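Local coordinates for protein tyrocidine synthetase 3 (Brevibacillus brevis, PDB 2JGP) that probably forms a peptide bond during tyrocidine assembly, its condensation domain acting with the peptidyl carrier domain that precedes it in this nonribosomal peptide synthetase, at residues E393-Q396 against N397-A401; R8-W11 against E12-A16. All coordinates share one frame; numbering follows the deposited sequence.

Overall arrangement
Interaction 2 belongs to the first helix of the carrier domain, 10-23, and interaction 1 to helix 387-403 of the condensation domain; their centres lie 12 Å apart. They meet directly where Leu-399 CD2 packs on Ala-13 CB at 4.2 Å, so the two helices touch across the boundary between carrier and condensation domains. Polar links lie close by: Arg-14 of interaction 2 bonds Gly-403 at the end of helix 387-403 and pairs with Asp-406 just beyond, while Lys-395 of interaction 1 reaches Tyr-4. The sodium ion held by Gln-396 and Asp-400 sits beside this junction, about 6 Å from the side chain of Ala-13.

Interaction 1 (E393-Q396 against N397-A401). With NA (sodium ion), chain F.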
loop_
_atom_site.group_PDB
_atom_site.type_symbol
_atom_site.label_atom_id
_atom_site.label_comp_id
_atom_site.label_asym_id
_atom_site.label_seq_id
_atom_site.Cartn_x
_atom_site.Cartn_y
_atom_site.Cartn_z
ATOM N N GLU A 393 11.569 -18.403 -0.422
ATOM C CA GLU A 393 10.131 -18.663 -0.494
ATOM C C GLU A 393 9.349 -17.360 -0.360
ATOM O O GLU A 393 8.408 -17.113 -1.119
ATOM C CB GLU A 393 9.696 -19.663 0.578
ATOM C CG GLU A 393 10.316 -21.043 0.432
ATOM C CD GLU A 393 9.853 -22.003 1.506
ATOM O OE1 GLU A 393 9.163 -21.562 2.454
ATOM O OE2 GLU A 393 10.190 -23.195 1.406
ATOM N N VAL A 394 9.757 -16.526 0.595
ATOM C CA VAL A 394 9.153 -15.202 0.814
ATOM C C VAL A 394 9.257 -14.331 -0.433
ATOM O O VAL A 394 8.291 -13.670 -0.817
ATOM C CB VAL A 394 9.800 -14.463 2.020
ATOM C CG1 VAL A 394 9.290 -13.022 2.123
ATOM C CG2 VAL A 394 9.522 -15.216 3.320
ATOM N N LYS A 395 10.420 -14.353 -1.077
ATOM C CA LYS A 395 10.618 -13.608 -2.318
ATOM C C LYS A 395 9.690 -14.108 -3.414
ATOM O O LYS A 395 9.026 -13.313 -4.084
ATOM C CB LYS A 395 12.064 -13.732 -2.798
ATOM C CG LYS A 395 12.287 -13.230 -4.216
ATOM C CD LYS A 395 13.694 -13.523 -4.692
ATOM C CE LYS A 395 13.928 -12.954 -6.078
ATOM N NZ LYS A 395 15.347 -13.105 -6.491
ATOM N N GLN A 396 9.667 -15.424 -3.603
ATOM C CA GLN A 396 8.860 -16.048 -4.642
ATOM C C GLN A 396 7.371 -15.766 -4.447
ATOM O O GLN A 396 6.665 -15.439 -5.401
ATOM C CB GLN A 396 9.115 -17.562 -4.675
ATOM C CG GLN A 396 8.720 -18.241 -5.969
ATOM C CD GLN A 396 9.328 -17.574 -7.201
ATOM O OE1 GLN A 396 8.605 -17.039 -8.043
ATOM N NE2 GLN A 396 10.647 -17.559 -7.284
ATOM N N ASN A 397 6.904 -15.899 -3.211
ATOM C CA ASN A 397 5.506 -15.642 -2.894
ATOM C C ASN A 397 5.152 -14.168 -3.031
ATOM O O ASN A 397 4.024 -13.831 -3.391
ATOM C CB ASN A 397 5.181 -16.153 -1.488
ATOM C CG ASN A 397 5.181 -17.662 -1.410
ATOM O OD1 ASN A 397 4.853 -18.347 -2.387
ATOM N ND2 ASN A 397 5.568 -18.197 -0.256
ATOM N N ALA A 398 6.119 -13.297 -2.748
ATOM C CA ALA A 398 5.926 -11.855 -2.897
ATOM C C ALA A 398 5.785 -11.485 -4.368
ATOM O O ALA A 398 4.847 -10.782 -4.752
ATOM C CB ALA A 398 7.075 -11.093 -2.261
ATOM N N LEU A 399 6.704 -11.976 -5.189
ATOM C CA LEU A 399 6.650 -11.734 -6.623
ATOM C C LEU A 399 5.356 -12.283 -7.224
ATOM O O LEU A 399 4.728 -11.615 -8.037
ATOM C CB LEU A 399 7.863 -12.355 -7.322
ATOM C CG LEU A 399 9.209 -11.681 -7.028
ATOM C CD1 LEU A 399 10.350 -12.474 -7.651
ATOM C CD2 LEU A 399 9.201 -10.249 -7.543
ATOM N N ASP A 400 4.962 -13.485 -6.810
ATOM C CA ASP A 400 3.707 -14.090 -7.266
ATOM C C ASP A 400 2.525 -13.223 -6.850
ATOM O O ASP A 400 1.604 -13.006 -7.635
ATOM C CB ASP A 400 3.535 -15.506 -6.702
ATOM C CG ASP A 400 4.501 -16.516 -7.309
ATOM O OD1 ASP A 400 5.141 -16.213 -8.339
ATOM O OD2 ASP A 400 4.623 -17.628 -6.748
ATOM N N ALA A 401 2.561 -12.722 -5.617
ATOM C CA ALA A 401 1.509 -11.845 -5.101
ATOM C C ALA A 401 1.420 -10.557 -5.914
ATOM O O ALA A 401 0.332 -10.155 -6.332
ATOM C CB ALA A 401 1.763 -11.530 -3.627
HETATM NA NA NA F . 7.570 -15.601 -9.350
HETATM O O HOH W 1 9.583 -15.408 -10.529
HETATM O O HOH W 2 6.096 -14.227 -9.953
#
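Gln-396 and Asp-400, one helical turn apart, hold a sodium ion between their side chains. Gln-396 OE1 binds the ion at 2.2 Å and Asp-400 OD1 more loosely at 2.7 Å; two waters complete the ligands seen. Ligands at i and i+4 on one helical face are a common way for a helix to present a metal site. The glutamine chain starts with CG anti to the backbone N (chi1 -160°) and then bends at chi2, which swings its amide oxygen round toward the carboxylate. The amide and carboxylate planes stand 51° apart, and OE1 of Gln-396 and OD1 of Asp-400 come within 3.6 Å, an approach of two acceptors that the shared cation would make tolerable. This watered site is the loose side of the contact.

The tight part is the helix itself. Asn-397 N donates to Glu-393 O at 2.8 Å and Leu-399 N to Lys-395 O at 2.9 Å, the same i+4 to i bonds running from Ala-398 to Val-394 and from Asp-400 to Gln-396. ND2 of Asn-397 lies 3.2 Å from Glu-393 O, but at an angle too poor for a hydrogen bond. The extended Lys-395 runs alongside Leu-399, CE of the lysine 3.9 Å from CD1 of the leucine, and its ammonium goes on to Gly-326 and Tyr-4. Glu-393 turns outward to a salt bridge with Lys-385.

Helix 387-403 lies among other parts of the condensation domain: Val-394 packs on Leu-334 and Ala-335 of helix 329-345, Ala-401 on Leu-375 and Met-377 of strand 373-379, and, on helix 267-279, Asp-400 touches Tyr-275 and Ala-401 touches Trp-276.

Interaction 2 (R8-W11 against E12-A16); sequences RSVW and EARLA
Arg-8 and Glu-12 form a side-on salt bridge that spans the N-terminal start of helix 10-23, from Arg-8 before it to Glu-12 in its first turn. NE of Arg-8 reaches the syn lone pair of Glu-12 OE2 at 3.1 Å, almost within the guanidinium plane, and NH2 of Arg-8 meets Glu-12 OE1 at 2.8 Å. OE2 takes a second bond, on its anti side, 30° out of the carboxylate plane, from the backbone N of Arg-8 at 2.8 Å.

Hydrogen bonds start the helix: Ser-9 is its N-cap, OG accepting from Glu-12 N at 3.2 Å.

The apolar and aromatic contacts centre on Arg-14. CG2 of Val-10 lies over the middle of one guanidinium face, 3.3 Å from CZ of Arg-14. The guanidinium stands at 70° to the Trp-11 ring, its NH1 edge facing it: NH1 of Arg-14 is 3.4 Å from CZ2 of Trp-11, toward the rim. This cation-pi contact (CZ to six-membered ring centroid 4.6 Å) is joined by a CH-pi contact from CD.

NE of Arg-14 bonds to the carbonyl of Gly-403 and NH2 pairs with Asp-406, which together should hold its guanidinium in one rotation and probably balance its buried charge.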
loop_
_atom_site.group_PDB
_atom_site.type_symbol
_atom_site.label_atom_id
_atom_site.label_comp_id
_atom_site.label_asym_id
_atom_site.label_seq_id
_atom_site.Cartn_x
_atom_site.Cartn_y
_atom_site.Cartn_z
ATOM N N ARG A 8 11.460 -5.129 -10.921
ATOM C CA ARG A 8 11.223 -3.824 -10.284
ATOM C C ARG A 8 9.811 -3.295 -10.527
ATOM O O ARG A 8 9.445 -2.218 -10.043
ATOM C CB ARG A 8 12.220 -2.802 -10.820
ATOM C CG ARG A 8 13.669 -3.204 -10.651
ATOM C CD ARG A 8 14.555 -2.450 -11.593
ATOM N NE ARG A 8 14.327 -2.824 -12.985
ATOM C CZ ARG A 8 15.086 -2.417 -13.998
ATOM N NH1 ARG A 8 16.127 -1.618 -13.784
ATOM N NH2 ARG A 8 14.803 -2.803 -15.233
ATOM N N SER A 9 9.030 -4.041 -11.300
ATOM C CA SER A 9 7.682 -3.635 -11.649
ATOM C C SER A 9 6.832 -4.869 -11.795
ATOM O O SER A 9 7.355 -5.977 -11.894
ATOM C CB SER A 9 7.672 -2.872 -12.969
ATOM O OG SER A 9 7.991 -3.730 -14.049
ATOM N N VAL A 10 5.520 -4.669 -11.858
ATOM C CA VAL A 10 4.596 -5.791 -12.014
ATOM C C VAL A 10 4.856 -6.575 -13.308
ATOM O O VAL A 10 4.855 -7.797 -13.283
ATOM C CB VAL A 10 3.104 -5.326 -11.902
ATOM C CG1 VAL A 10 2.744 -4.357 -13.033
ATOM C CG2 VAL A 10 2.169 -6.514 -11.897
ATOM N N TRP A 11 5.104 -5.892 -14.424
ATOM C CA TRP A 11 5.323 -6.600 -15.688
ATOM C C TRP A 11 6.684 -7.290 -15.737
ATOM O O TRP A 11 6.809 -8.336 -16.346
ATOM C CB TRP A 11 5.092 -5.694 -16.908
ATOM C CG TRP A 11 3.632 -5.456 -17.130
ATOM C CD1 TRP A 11 2.962 -4.274 -16.989
ATOM C CD2 TRP A 11 2.646 -6.438 -17.473
ATOM N NE1 TRP A 11 1.621 -4.455 -17.244
ATOM C CE2 TRP A 11 1.399 -5.774 -17.540
ATOM C CE3 TRP A 11 2.693 -7.814 -17.733
ATOM C CZ2 TRP A 11 0.221 -6.435 -17.866
ATOM C CZ3 TRP A 11 1.520 -8.469 -18.057
ATOM C CH2 TRP A 11 0.299 -7.780 -18.125
ATOM N N GLU A 12 7.698 -6.722 -15.085
ATOM C CA GLU A 12 8.987 -7.414 -14.973
ATOM C C GLU A 12 8.835 -8.706 -14.169
ATOM O O GLU A 12 9.383 -9.751 -14.548
ATOM C CB GLU A 12 10.053 -6.504 -14.364
ATOM C CG GLU A 12 10.583 -5.471 -15.346
ATOM C CD GLU A 12 11.735 -4.661 -14.800
ATOM O OE1 GLU A 12 12.217 -3.761 -15.533
ATOM O OE2 GLU A 12 12.176 -4.922 -13.654
ATOM N N ALA A 13 8.057 -8.645 -13.087
ATOM C CA ALA A 13 7.778 -9.825 -12.264
ATOM C C ALA A 13 6.999 -10.887 -13.045
ATOM O O ALA A 13 7.380 -12.049 -13.052
ATOM C CB ALA A 13 7.011 -9.429 -11.008
ATOM N N ARG A 14 5.923 -10.477 -13.712
ATOM C CA ARG A 14 5.088 -11.404 -14.472
ATOM C C ARG A 14 5.876 -12.097 -15.580
ATOM O O ARG A 14 5.820 -13.312 -15.731
ATOM C CB ARG A 14 3.882 -10.671 -15.072
ATOM C CG ARG A 14 2.849 -10.271 -14.037
ATOM C CD ARG A 14 1.784 -9.366 -14.612
ATOM N NE ARG A 14 0.723 -9.154 -13.631
ATOM C CZ ARG A 14 -0.123 -8.127 -13.639
ATOM N NH1 ARG A 14 -0.065 -7.200 -14.587
ATOM N NH2 ARG A 14 -1.035 -8.027 -12.686
ATOM N N LEU A 15 6.620 -11.308 -16.344
ATOM C CA LEU A 15 7.416 -11.838 -17.440
ATOM C C LEU A 15 8.499 -12.788 -16.958
ATOM O O LEU A 15 8.669 -13.869 -17.524
ATOM C CB LEU A 15 8.063 -10.703 -18.239
ATOM C CG LEU A 15 7.143 -9.998 -19.236
ATOM C CD1 LEU A 15 7.733 -8.638 -19.657
ATOM C CD2 LEU A 15 6.897 -10.887 -20.456
ATOM N N ALA A 16 9.225 -12.382 -15.921
ATOM C CA ALA A 16 10.337 -13.171 -15.396
ATOM C C ALA A 16 9.859 -14.549 -14.978
ATOM O O ALA A 16 10.521 -15.538 -15.247
ATOM C CB ALA A 16 10.988 -12.459 -14.226
#